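Local coordinates for protein tRNA-5-methyluridine(54) 2-sulfurtransferase (Pyrococcus horikoshii, PDB 3VRH) that catalyses the ATP-dependent 2-thiolation of 5-methyluridine at position 54 in the T loop of tRNAs, a change that stabilises these tRNAs against heat, at residues A206-L209 with E214-V217; Y137-F142 with I190-P195; N156-A161 with V234-E239; H106-K111 with I296-S301. All coordinates share one frame; numbering follows the deposited sequence.

Interaction 1: residues A206-L209 with E214-V217; sequences AYAL and EYIV
Ala208 and Leu209 meet the ring of Tyr215 in a small, purely apolar contact where helix 201-211 is followed, after a short turn, by the irregular chain of 214-217. With only four residues between the segments, it is a local fold-back: the chain leaves the helix, turns back and lays one aromatic side chain against its last turn. The touching is concentrated on a single ring carbon, Tyr215 CE1. Ala208 CB, which points toward the loop, comes within 3.8 Å of Tyr215 CE1. From the next helix position Leu209 CD2 arrives at 4.0 Å from Tyr215 CE1, and the same methyl lies 4.1 Å from Tyr215 OH, so it sits near the phenolic end of the ring. Both methyls approach the ring obliquely, and the leucine side chain crosses the tyrosine at about a right angle. Tyr215 CG stands between its backbone N and carbonyl carbon (chi1 52°), the less common choice for tyrosine, and from there the ring reaches the helix. Ala208 is buried, whereas Leu209 is exposed at the margin, so one side of the contact opens to solvent. Bicine lies about 7 Å from the Tyr215 side chain, which puts this part of the loop near the nucleotide pocket of the PP-loop domain. Around it, Ala208 also packs on Val62 of helix 58-69, Tyr215 touches Lys58 of that helix and Gln97 of helix 87-101, and Ile216 is backbone hydrogen-bonded to Gly56.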
loop_
_atom_site.group_PDB
_atom_site.type_symbol
_atom_site.label_atom_id
_atom_site.label_comp_id
_atom_site.label_asym_id
_atom_site.label_seq_id
_atom_site.Cartn_x
_atom_site.Cartn_y
_atom_site.Cartn_z
ATOM N N ALA A 206 -12.398 -22.862 -5.356
ATOM C CA ALA A 206 -13.645 -23.455 -5.825
ATOM C C ALA A 206 -13.470 -24.302 -7.100
ATOM O O ALA A 206 -14.137 -25.324 -7.291
ATOM C CB ALA A 206 -14.711 -22.376 -6.013
ATOM N N TYR A 207 -12.562 -23.886 -7.971
ATOM C CA TYR A 207 -12.374 -24.611 -9.210
ATOM C C TYR A 207 -11.699 -25.957 -8.976
ATOM O O TYR A 207 -12.164 -26.975 -9.477
ATOM C CB TYR A 207 -11.588 -23.784 -10.219
ATOM C CG TYR A 207 -11.539 -24.431 -11.580
ATOM C CD1 TYR A 207 -10.502 -25.286 -11.927
ATOM C CD2 TYR A 207 -12.545 -24.209 -12.508
ATOM C CE1 TYR A 207 -10.458 -25.898 -13.180
ATOM C CE2 TYR A 207 -12.514 -24.808 -13.759
ATOM C CZ TYR A 207 -11.466 -25.649 -14.093
ATOM O OH TYR A 207 -11.423 -26.252 -15.334
ATOM N N ALA A 208 -10.601 -25.958 -8.226
ATOM C CA ALA A 208 -9.903 -27.189 -7.868
ATOM C C ALA A 208 -10.840 -28.231 -7.273
ATOM O O ALA A 208 -10.782 -29.401 -7.611
ATOM C CB ALA A 208 -8.792 -26.902 -6.887
ATOM N N LEU A 209 -11.692 -27.797 -6.366
ATOM C CA LEU A 209 -12.584 -28.712 -5.682
ATOM C C LEU A 209 -13.623 -29.223 -6.662
ATOM O O LEU A 209 -14.011 -30.385 -6.604
ATOM C CB LEU A 209 -13.228 -28.020 -4.476
ATOM C CG LEU A 209 -12.116 -27.438 -3.578
ATOM C CD1 LEU A 209 -12.634 -26.772 -2.291
ATOM C CD2 LEU A 209 -11.033 -28.506 -3.279
ATOM N N GLU A 214 -6.683 -32.406 -5.859
ATOM C CA GLU A 214 -6.234 -32.382 -4.478
ATOM C C GLU A 214 -4.839 -31.761 -4.424
ATOM O O GLU A 214 -4.013 -31.976 -5.314
ATOM C CB GLU A 214 -6.186 -33.795 -3.909
ATOM C CG GLU A 214 -7.465 -34.593 -4.090
ATOM C CD GLU A 214 -7.196 -36.097 -3.998
ATOM O OE1 GLU A 214 -7.093 -36.619 -2.863
ATOM O OE2 GLU A 214 -7.060 -36.743 -5.060
ATOM N N TYR A 215 -4.575 -31.001 -3.374
ATOM C CA TYR A 215 -3.343 -30.223 -3.308
ATOM C C TYR A 215 -2.859 -30.043 -1.883
ATOM O O TYR A 215 -3.627 -30.176 -0.932
ATOM C CB TYR A 215 -3.564 -28.846 -3.957
ATOM C CG TYR A 215 -4.771 -28.108 -3.419
ATOM C CD1 TYR A 215 -6.027 -28.233 -4.019
ATOM C CD2 TYR A 215 -4.660 -27.291 -2.316
ATOM C CE1 TYR A 215 -7.134 -27.545 -3.516
ATOM C CE2 TYR A 215 -5.749 -26.601 -1.810
ATOM C CZ TYR A 215 -6.977 -26.734 -2.404
ATOM O OH TYR A 215 -8.043 -26.029 -1.881
ATOM N N ILE A 216 -1.582 -29.713 -1.752
ATOM C CA ILE A 216 -1.007 -29.328 -0.473
ATOM C C ILE A 216 -1.239 -27.833 -0.244
ATOM O O ILE A 216 -1.470 -27.079 -1.191
ATOM C CB ILE A 216 0.509 -29.613 -0.454
ATOM C CG1 ILE A 216 1.247 -28.584 -1.312
ATOM C CG2 ILE A 216 0.797 -31.011 -0.972
ATOM C CD1 ILE A 216 2.656 -28.999 -1.705
ATOM N N VAL A 217 -1.163 -27.407 1.009
ATOM C CA VAL A 217 -1.294 -25.986 1.336
ATOM C C VAL A 217 0.029 -25.215 1.309
ATOM O O VAL A 217 0.058 -24.038 0.950
ATOM C CB VAL A 217 -1.916 -25.753 2.715
ATOM C CG1 VAL A 217 -2.313 -24.300 2.841
ATOM C CG2 VAL A 217 -3.120 -26.640 2.918
#

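Interaction 2: residues Y137-F142 with I190-P195; sequences YIMNKF and IKKVKP
Asn140 grips Ile190 in the tight part of this contact, where helix 127-145 lies against the chain at strand 191-193. The backbone N of Ile190 donates to Asn140 OD1 at 2.8 Å, with a nearly straight N-H...O angle of 163°, and the donor lies in the carbonyl plane of the amide. With CG anti to the backbone N (chi1 -179°), the asparagine amide swings out from the helix to Ile190. Its other end, ND2, donates to Lys188 O, so both ends of the amide are engaged and its rotation is fixed. Ile190 CG1 packs against Asn140 OD1 at 3.5 Å. A water bridges Asn140 OD1 and Ile190 O, but its 2.5 Å distance from Asn140 OD1 is doubtfully short. The looser side is a single pair of carbons, Met139 CE and Lys192 CE, 4.0 Å apart, both chains bent at chi3 and crossing at about a right angle; Met139 is buried and Lys192 partly exposed. Met139 also packs by Ile79 and Ala53, both ATP-binding residues, so this side borders the nucleotide site of the PP-loop fold. The helix rests on strands 73-80 and 150-152, and Lys192 is backbone-bonded to Leu183 of antiparallel strand 182-183.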
loop_
_atom_site.group_PDB
_atom_site.type_symbol
_atom_site.label_atom_id
_atom_site.label_comp_id
_atom_site.label_asym_id
_atom_site.label_seq_id
_atom_site.Cartn_x
_atom_site.Cartn_y
_atom_site.Cartn_z
ATOM N N TYR A 137 15.400 -20.216 -10.810
ATOM C CA TYR A 137 16.517 -20.489 -11.694
ATOM C C TYR A 137 16.291 -21.798 -12.432
ATOM O O TYR A 137 16.468 -21.879 -13.651
ATOM C CB TYR A 137 17.832 -20.570 -10.915
ATOM C CG TYR A 137 19.016 -20.973 -11.790
ATOM C CD1 TYR A 137 19.384 -22.302 -11.925
ATOM C CD2 TYR A 137 19.764 -20.016 -12.476
ATOM C CE1 TYR A 137 20.452 -22.675 -12.723
ATOM C CE2 TYR A 137 20.839 -20.378 -13.260
ATOM C CZ TYR A 137 21.174 -21.720 -13.384
ATOM O OH TYR A 137 22.239 -22.101 -14.166
ATOM N N ILE A 138 15.911 -22.822 -11.677
ATOM C CA ILE A 138 15.717 -24.152 -12.252
ATOM C C ILE A 138 14.569 -24.156 -13.252
ATOM O O ILE A 138 14.668 -24.784 -14.300
ATOM C CB ILE A 138 15.477 -25.215 -11.166
ATOM C CG1 ILE A 138 16.738 -25.400 -10.321
ATOM C CG2 ILE A 138 15.061 -26.551 -11.798
ATOM C CD1 ILE A 138 16.592 -26.423 -9.188
ATOM N N MET A 139 13.485 -23.447 -12.925
ATOM C CA MET A 139 12.334 -23.365 -13.817
ATOM C C MET A 139 12.784 -22.786 -15.145
ATOM O O MET A 139 12.439 -23.298 -16.205
ATOM C CB MET A 139 11.228 -22.457 -13.261
ATOM C CG MET A 139 10.401 -23.032 -12.129
ATOM S SD MET A 139 9.489 -21.675 -11.355
ATOM C CE MET A 139 8.610 -21.046 -12.773
ATOM N N ASN A 140 13.548 -21.703 -15.069
ATOM C CA ASN A 140 13.972 -21.034 -16.277
ATOM C C ASN A 140 14.997 -21.831 -17.073
ATOM O O ASN A 140 14.863 -21.951 -18.270
ATOM C CB ASN A 140 14.484 -19.623 -15.989
ATOM C CG ASN A 140 14.903 -18.899 -17.258
ATOM O OD1 ASN A 140 14.072 -18.492 -18.065
ATOM N ND2 ASN A 140 16.192 -18.748 -17.436
ATOM N N LYS A 141 16.017 -22.371 -16.414
ATOM C CA LYS A 141 17.025 -23.136 -17.145
ATOM C C LYS A 141 16.469 -24.439 -17.726
ATOM O O LYS A 141 16.927 -24.889 -18.775
ATOM C CB LYS A 141 18.275 -23.413 -16.301
ATOM C CG LYS A 141 19.431 -23.971 -17.138
ATOM C CD LYS A 141 20.778 -23.890 -16.441
ATOM C CE LYS A 141 21.910 -24.015 -17.459
ATOM N NZ LYS A 141 21.634 -25.112 -18.450
ATOM N N PHE A 142 15.472 -25.022 -17.061
ATOM C CA PHE A 142 14.821 -26.229 -17.560
ATOM C C PHE A 142 13.995 -25.899 -18.782
ATOM O O PHE A 142 13.975 -26.653 -19.753
ATOM C CB PHE A 142 13.918 -26.869 -16.496
ATOM C CG PHE A 142 13.333 -28.185 -16.924
ATOM C CD1 PHE A 142 12.177 -28.233 -17.688
ATOM C CD2 PHE A 142 13.963 -29.377 -16.589
ATOM C CE1 PHE A 142 11.655 -29.438 -18.096
ATOM C CE2 PHE A 142 13.436 -30.579 -16.994
ATOM C CZ PHE A 142 12.283 -30.606 -17.749
ATOM N N ILE A 190 13.257 -17.126 -20.344
ATOM C CA ILE A 190 12.073 -17.564 -21.069
ATOM C C ILE A 190 10.868 -16.720 -20.669
ATOM O O ILE A 190 10.777 -16.280 -19.524
ATOM C CB ILE A 190 11.761 -19.057 -20.775
ATOM C CG1 ILE A 190 12.966 -19.938 -21.110
ATOM C CG2 ILE A 190 10.538 -19.519 -21.546
ATOM C CD1 ILE A 190 13.313 -19.957 -22.578
ATOM N N LYS A 191 9.952 -16.502 -21.611
ATOM C CA LYS A 191 8.713 -15.777 -21.337
ATOM C C LYS A 191 7.938 -16.427 -20.191
ATOM O O LYS A 191 7.669 -17.637 -20.231
ATOM C CB LYS A 191 7.817 -15.726 -22.583
ATOM C CG LYS A 191 6.475 -15.051 -22.329
ATOM C CD LYS A 191 5.718 -14.735 -23.608
ATOM C CE LYS A 191 5.213 -15.998 -24.265
ATOM N NZ LYS A 191 4.007 -15.746 -25.104
ATOM N N LYS A 192 7.593 -15.621 -19.185
ATOM C CA LYS A 192 6.792 -16.068 -18.041
ATOM C C LYS A 192 5.455 -15.353 -18.042
ATOM O O LYS A 192 5.413 -14.123 -18.142
ATOM C CB LYS A 192 7.511 -15.805 -16.701
ATOM C CG LYS A 192 8.657 -16.752 -16.426
ATOM C CD LYS A 192 9.372 -16.499 -15.094
ATOM C CE LYS A 192 8.736 -17.244 -13.920
ATOM N NZ LYS A 192 9.524 -17.017 -12.660
ATOM N N VAL A 193 4.375 -16.123 -17.923
ATOM C CA VAL A 193 3.020 -15.587 -17.940
ATOM C C VAL A 193 2.188 -16.079 -16.751
ATOM O O VAL A 193 2.504 -17.100 -16.138
ATOM C CB VAL A 193 2.288 -15.925 -19.258
ATOM C CG1 VAL A 193 2.990 -15.290 -20.435
ATOM C CG2 VAL A 193 2.190 -17.449 -19.446
ATOM N N LYS A 194 1.129 -15.334 -16.439
ATOM C CA LYS A 194 0.251 -15.617 -15.303
ATOM C C LYS A 194 -1.190 -15.656 -15.816
ATOM O O LYS A 194 -1.903 -14.637 -15.780
ATOM C CB LYS A 194 0.404 -14.523 -14.210
ATOM C CG LYS A 194 1.772 -14.506 -13.540
ATOM C CD LYS A 194 1.932 -13.377 -12.515
ATOM C CE LYS A 194 3.334 -13.419 -11.912
ATOM N NZ LYS A 194 3.519 -12.434 -10.800
ATOM N N PRO A 195 -1.616 -16.815 -16.331
ATOM C CA PRO A 195 -2.973 -16.976 -16.869
ATOM C C PRO A 195 -4.095 -16.814 -15.835
ATOM O O PRO A 195 -5.235 -16.540 -16.204
ATOM C CB PRO A 195 -2.969 -18.419 -17.408
ATOM C CG PRO A 195 -1.503 -18.771 -17.584
ATOM C CD PRO A 195 -0.780 -18.019 -16.527
HETATM O O HOH W 1 12.243 -17.085 -17.241
#

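Interaction 3: residues N156-A161 with V234-E239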
loop_
_atom_site.group_PDB
_atom_site.type_symbol
_atom_site.label_atom_id
_atom_site.label_comp_id
_atom_site.label_asym_id
_atom_site.label_seq_id
_atom_site.Cartn_x
_atom_site.Cartn_y
_atom_site.Cartn_z
ATOM N N ASN A 156 -2.540 -15.713 -8.864
ATOM C CA ASN A 156 -3.878 -15.223 -9.138
ATOM C C ASN A 156 -4.010 -13.777 -8.660
ATOM O O ASN A 156 -3.025 -13.175 -8.214
ATOM C CB ASN A 156 -4.923 -16.154 -8.490
ATOM C CG ASN A 156 -4.795 -16.210 -6.970
ATOM O OD1 ASN A 156 -4.731 -15.170 -6.301
ATOM N ND2 ASN A 156 -4.747 -17.420 -6.419
ATOM N N LEU A 157 -5.213 -13.221 -8.746
ATOM C CA LEU A 157 -5.403 -11.804 -8.433
ATOM C C LEU A 157 -4.941 -11.474 -7.012
ATOM O O LEU A 157 -4.257 -10.462 -6.792
ATOM C CB LEU A 157 -6.861 -11.388 -8.633
ATOM C CG LEU A 157 -7.163 -9.900 -8.436
ATOM C CD1 LEU A 157 -6.346 -9.042 -9.403
ATOM C CD2 LEU A 157 -8.643 -9.641 -8.627
ATOM N N ASP A 158 -5.306 -12.335 -6.061
ATOM C CA ASP A 158 -4.925 -12.150 -4.657
ATOM C C ASP A 158 -3.416 -12.193 -4.438
ATOM O O ASP A 158 -2.879 -11.434 -3.628
ATOM C CB ASP A 158 -5.638 -13.156 -3.746
ATOM C CG ASP A 158 -7.153 -12.997 -3.772
ATOM O OD1 ASP A 158 -7.818 -13.626 -4.612
ATOM O OD2 ASP A 158 -7.690 -12.237 -2.949
ATOM N N ASP A 159 -2.728 -13.058 -5.167
ATOM C CA ASP A 159 -1.265 -13.068 -5.126
ATOM C C ASP A 159 -0.664 -11.759 -5.606
ATOM O O ASP A 159 0.193 -11.187 -4.924
ATOM C CB ASP A 159 -0.700 -14.233 -5.938
ATOM C CG ASP A 159 -1.190 -15.565 -5.427
ATOM O OD1 ASP A 159 -1.179 -15.722 -4.192
ATOM O OD2 ASP A 159 -1.628 -16.420 -6.235
ATOM N N GLU A 160 -1.090 -11.290 -6.781
ATOM C CA GLU A 160 -0.583 -10.026 -7.313
ATOM C C GLU A 160 -0.842 -8.872 -6.322
ATOM O O GLU A 160 0.048 -8.073 -6.053
ATOM C CB GLU A 160 -1.207 -9.702 -8.674
ATOM C CG GLU A 160 -0.675 -8.394 -9.337
ATOM C CD GLU A 160 0.707 -8.557 -9.997
ATOM O OE1 GLU A 160 1.458 -9.473 -9.597
ATOM O OE2 GLU A 160 1.035 -7.777 -10.929
ATOM N N ALA A 161 -2.052 -8.824 -5.767
ATOM C CA ALA A 161 -2.448 -7.755 -4.856
ATOM C C ALA A 161 -1.575 -7.734 -3.593
ATOM O O ALA A 161 -1.048 -6.683 -3.210
ATOM C CB ALA A 161 -3.934 -7.875 -4.489
ATOM N N VAL A 234 -5.292 -8.660 5.391
ATOM C CA VAL A 234 -5.536 -7.227 5.302
ATOM C C VAL A 234 -6.389 -6.889 4.073
ATOM O O VAL A 234 -7.382 -6.166 4.169
ATOM C CB VAL A 234 -4.201 -6.477 5.212
ATOM C CG1 VAL A 234 -4.396 -5.096 4.663
ATOM C CG2 VAL A 234 -3.535 -6.429 6.570
ATOM N N LEU A 235 -6.005 -7.432 2.919
ATOM C CA LEU A 235 -6.710 -7.128 1.679
ATOM C C LEU A 235 -8.117 -7.712 1.681
ATOM O O LEU A 235 -9.040 -7.110 1.143
ATOM C CB LEU A 235 -5.922 -7.630 0.470
ATOM C CG LEU A 235 -4.616 -6.885 0.209
ATOM C CD1 LEU A 235 -3.753 -7.691 -0.727
ATOM C CD2 LEU A 235 -4.913 -5.537 -0.392
ATOM N N ASN A 236 -8.270 -8.892 2.278
ATOM C CA ASN A 236 -9.587 -9.494 2.446
ATOM C C ASN A 236 -10.443 -8.651 3.381
ATOM O O ASN A 236 -11.637 -8.475 3.140
ATOM C CB ASN A 236 -9.487 -10.931 2.971
ATOM C CG ASN A 236 -8.879 -11.888 1.949
ATOM O OD1 ASN A 236 -8.732 -11.550 0.774
ATOM N ND2 ASN A 236 -8.528 -13.093 2.399
ATOM N N GLU A 237 -9.820 -8.135 4.442
ATOM C CA GLU A 237 -10.494 -7.209 5.354
ATOM C C GLU A 237 -11.028 -6.011 4.583
ATOM O O GLU A 237 -12.229 -5.752 4.599
ATOM C CB GLU A 237 -9.568 -6.742 6.484
ATOM C CG GLU A 237 -10.295 -5.928 7.571
ATOM C CD GLU A 237 -9.420 -4.846 8.209
ATOM O OE1 GLU A 237 -8.203 -5.095 8.386
ATOM O OE2 GLU A 237 -9.947 -3.747 8.523
ATOM N N LEU A 238 -10.136 -5.304 3.887
ATOM C CA LEU A 238 -10.517 -4.160 3.054
ATOM C C LEU A 238 -11.572 -4.479 1.988
ATOM O O LEU A 238 -12.476 -3.669 1.735
ATOM C CB LEU A 238 -9.285 -3.546 2.386
ATOM C CG LEU A 238 -8.311 -2.885 3.344
ATOM C CD1 LEU A 238 -7.154 -2.288 2.579
ATOM C CD2 LEU A 238 -9.025 -1.808 4.154
ATOM N N GLU A 239 -11.444 -5.646 1.361
ATOM C CA GLU A 239 -12.405 -6.093 0.361
ATOM C C GLU A 239 -13.837 -6.217 0.906
ATOM O O GLU A 239 -14.796 -5.863 0.227
ATOM C CB GLU A 239 -11.971 -7.436 -0.224
ATOM C CG GLU A 239 -12.736 -7.828 -1.477
ATOM C CD GLU A 239 -12.371 -6.956 -2.664
ATOM O OE1 GLU A 239 -13.158 -6.899 -3.630
ATOM O OE2 GLU A 239 -11.288 -6.327 -2.623
#
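Leu235 of helix 228-241 packs on Ala161 of helix 157-169, a helix that opens with a capping box at the nucleotide pocket of the PP-loop domain. The apolar part is one methyl group: Leu235 CD1 lies 3.8 Å from Ala161 CB and 3.6 Å from Ala161 C, pressing on both the small side chain and the backbone. The leucine reaches further along helix 157-169, onto Ser162 and Leu165. Helix 228-241 turns Val234 and Leu238 toward the second subunit, so helix 228-241 lies between helix 157-169 and that subunit.

In the polar part, Asp158 OD2 and Asn236 OD1 stand 3.9 Å apart, two acceptors with their carboxylate and amide planes 78° apart. Lys246 NZ probably makes the closeness tolerable: it forms a salt bridge with Asp158 OD2 and a hydrogen bond with Asn236 OD1. Asp158 OD1 is taken by the backbone N of Glu201, which leaves both carboxylate oxygens of this buried residue with partners.

The capping bonds shape the start of the helix. Asp159, which touches bicine and is salt-bridged to Lys232, accepts from Asn156 N through OD2 at 2.9 Å, along an almost straight line (173°). The return bond, Asp159 N to Asn156 OD1 at 3.1 Å, comes from above the plane of the amide carbonyl, 37° out of it.

Interaction 4: residues H106-K111 with I296-S301; sequences HIVRIK and INFKVS
Phe298 and Val108 carry the larger half of this contact, in which the irregular chain near the C-terminus covers strand 105-109, an outermost strand of the Rossmann-like PP-loop sheet within this chain. Both Val108 methyls face one corner of the phenylalanine ring: Val108 CG1 is 3.9 Å from Phe298 CE1, and Val108 CG2 is 4.0 Å from the same CE1. The approach is oblique and the side chains cross at about a right angle. Within its own segment Phe298 takes Ile296 CG2 over one face, 3.5 Å above the ring plane and offset toward the rim, while Lys141 and Phe142 of helix 127-145 add to its buried setting.

Val300 makes the second point of contact, two residues on from Phe298 as His106 is two residues back from Val108, matching side chains on one side of the strand. Val300 CG2 approaches the His106 ring obliquely, 3.9 Å from ND1, a carbon-to-nitrogen packing contact and not a polar one. The imidazole's other nitrogen, NE2, is hydrogen-bonded to Glu75 of the neighbouring strand 73-80, which limits rotation of the ring.

The covering chain is held by its main chain. Asn146 hydrogen-bonds through ND2 to Phe298 O and through OD1 to Val300 N, and Phe298 N donates to Asp145 OD2. Around Phe298 the chain bends through an Asx turn, in which Lys299 N donates to Asn297 OD1 at 3.2 Å from 40° out of the carbonyl plane.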
loop_
_atom_site.group_PDB
_atom_site.type_symbol
_atom_site.label_atom_id
_atom_site.label_comp_id
_atom_site.label_asym_id
_atom_site.label_seq_id
_atom_site.Cartn_x
_atom_site.Cartn_y
_atom_site.Cartn_z
ATOM N N HIS A 106 7.805 -33.654 -15.503
ATOM C CA HIS A 106 9.242 -33.790 -15.312
ATOM C C HIS A 106 9.552 -33.461 -13.870
ATOM O O HIS A 106 8.920 -32.571 -13.279
ATOM C CB HIS A 106 9.979 -32.820 -16.219
ATOM C CG HIS A 106 9.517 -32.863 -17.643
ATOM N ND1 HIS A 106 9.938 -33.830 -18.530
ATOM C CD2 HIS A 106 8.670 -32.061 -18.334
ATOM C CE1 HIS A 106 9.370 -33.622 -19.706
ATOM N NE2 HIS A 106 8.595 -32.556 -19.613
ATOM N N ILE A 107 10.517 -34.166 -13.295
ATOM C CA ILE A 107 10.885 -33.897 -11.918
ATOM C C ILE A 107 12.364 -33.595 -11.750
ATOM O O ILE A 107 13.221 -34.337 -12.251
ATOM C CB ILE A 107 10.501 -35.062 -10.993
ATOM C CG1 ILE A 107 9.025 -35.416 -11.177
ATOM C CG2 ILE A 107 10.821 -34.701 -9.525
ATOM C CD1 ILE A 107 8.632 -36.761 -10.605
ATOM N N VAL A 108 12.638 -32.492 -11.052
ATOM C CA VAL A 108 13.970 -32.144 -10.591
ATOM C C VAL A 108 14.021 -32.173 -9.066
ATOM O O VAL A 108 13.273 -31.448 -8.383
ATOM C CB VAL A 108 14.384 -30.739 -11.065
ATOM C CG1 VAL A 108 15.757 -30.359 -10.510
ATOM C CG2 VAL A 108 14.385 -30.674 -12.579
ATOM N N ARG A 109 14.903 -33.004 -8.531
ATOM C CA ARG A 109 15.079 -33.110 -7.097
ATOM C C ARG A 109 16.296 -32.286 -6.692
ATOM O O ARG A 109 17.426 -32.624 -7.016
ATOM C CB ARG A 109 15.248 -34.567 -6.693
ATOM C CG ARG A 109 14.115 -35.460 -7.151
ATOM C CD ARG A 109 13.576 -36.273 -5.995
ATOM N NE ARG A 109 12.441 -37.118 -6.362
ATOM C CZ ARG A 109 12.422 -38.446 -6.228
ATOM N NH1 ARG A 109 13.481 -39.083 -5.738
ATOM N NH2 ARG A 109 11.350 -39.150 -6.587
ATOM N N ILE A 110 16.053 -31.183 -5.998
ATOM C CA ILE A 110 17.117 -30.257 -5.629
ATOM C C ILE A 110 18.218 -30.944 -4.828
ATOM O O ILE A 110 19.400 -30.719 -5.077
ATOM C CB ILE A 110 16.541 -29.068 -4.854
ATOM C CG1 ILE A 110 15.917 -28.069 -5.840
ATOM C CG2 ILE A 110 17.597 -28.420 -4.002
ATOM C CD1 ILE A 110 15.200 -26.892 -5.151
ATOM N N LYS A 111 17.817 -31.800 -3.891
ATOM C CA LYS A 111 18.749 -32.529 -3.031
ATOM C C LYS A 111 19.628 -33.483 -3.837
ATOM O O LYS A 111 20.784 -33.697 -3.501
ATOM C CB LYS A 111 17.978 -33.333 -1.986
ATOM C CG LYS A 111 18.639 -33.405 -0.611
ATOM C CD LYS A 111 19.768 -34.412 -0.551
ATOM C CE LYS A 111 20.278 -34.550 0.881
ATOM N NZ LYS A 111 19.150 -34.662 1.867
ATOM N N ILE A 296 24.550 -26.941 -15.085
ATOM C CA ILE A 296 23.623 -28.060 -14.982
ATOM C C ILE A 296 22.837 -28.187 -16.268
ATOM O O ILE A 296 22.248 -27.211 -16.755
ATOM C CB ILE A 296 22.660 -27.915 -13.806
ATOM C CG1 ILE A 296 23.443 -27.762 -12.504
ATOM C CG2 ILE A 296 21.743 -29.117 -13.734
ATOM C CD1 ILE A 296 22.612 -27.277 -11.363
ATOM N N ASN A 297 22.842 -29.391 -16.828
ATOM C CA ASN A 297 22.149 -29.651 -18.080
ATOM C C ASN A 297 20.781 -30.236 -17.781
ATOM O O ASN A 297 20.691 -31.369 -17.326
ATOM C CB ASN A 297 22.965 -30.630 -18.922
ATOM C CG ASN A 297 22.500 -30.692 -20.357
ATOM O OD1 ASN A 297 21.437 -30.176 -20.703
ATOM N ND2 ASN A 297 23.303 -31.326 -21.208
ATOM N N PHE A 298 19.720 -29.467 -18.030
ATOM C CA PHE A 298 18.363 -29.932 -17.719
ATOM C C PHE A 298 17.651 -30.578 -18.894
ATOM O O PHE A 298 16.480 -30.963 -18.780
ATOM C CB PHE A 298 17.502 -28.814 -17.136
ATOM C CG PHE A 298 17.882 -28.433 -15.741
ATOM C CD1 PHE A 298 17.566 -29.258 -14.677
ATOM C CD2 PHE A 298 18.550 -27.253 -15.493
ATOM C CE1 PHE A 298 17.909 -28.912 -13.402
ATOM C CE2 PHE A 298 18.898 -26.898 -14.212
ATOM C CZ PHE A 298 18.580 -27.723 -13.164
ATOM N N LYS A 299 18.362 -30.697 -20.014
ATOM C CA LYS A 299 17.842 -31.378 -21.189
ATOM C C LYS A 299 17.377 -32.810 -20.871
ATOM O O LYS A 299 18.083 -33.586 -20.216
ATOM C CB LYS A 299 18.907 -31.404 -22.292
ATOM C CG LYS A 299 18.474 -32.150 -23.539
ATOM C CD LYS A 299 17.324 -31.452 -24.245
ATOM C CE LYS A 299 16.984 -32.153 -25.554
ATOM N NZ LYS A 299 16.235 -33.426 -25.334
ATOM N N VAL A 300 16.170 -33.147 -21.319
ATOM C CA VAL A 300 15.645 -34.487 -21.109
ATOM C C VAL A 300 15.060 -35.039 -22.406
ATOM O O VAL A 300 14.543 -34.290 -23.247
ATOM C CB VAL A 300 14.571 -34.535 -19.980
ATOM C CG1 VAL A 300 15.166 -34.143 -18.628
ATOM C CG2 VAL A 300 13.379 -33.651 -20.319
ATOM N N SER A 301 15.130 -36.352 -22.566
ATOM C CA SER A 301 14.549 -36.988 -23.746
ATOM C C SER A 301 13.245 -37.694 -23.417
ATOM O O SER A 301 12.539 -38.136 -24.319
ATOM C CB SER A 301 15.535 -37.969 -24.391
ATOM O OG SER A 301 16.186 -38.755 -23.414
#

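Interactions 2 and 4 are neighbours in the PP-loop domain, centres 14 Å apart, 2 near the chain's centre and 4 at the sheet's edge: helix 127-145 serves one directly and, through Phe142 against His106 and Lys141 NZ with Ile296 O, touches the other. Interaction 2 relies on a side-chain-to-backbone hydrogen bond, whereas interaction 4 is van der Waals packing across its segments. Interaction 3, buried like interaction 4, lies across the chain's centre from it and combines apolar packing with a lysine shared from outside; Lys194 and Glu160 link it only weakly to interaction 2. Interaction 1, partly buried with one exposed leucine, is local, while the rest close long loops.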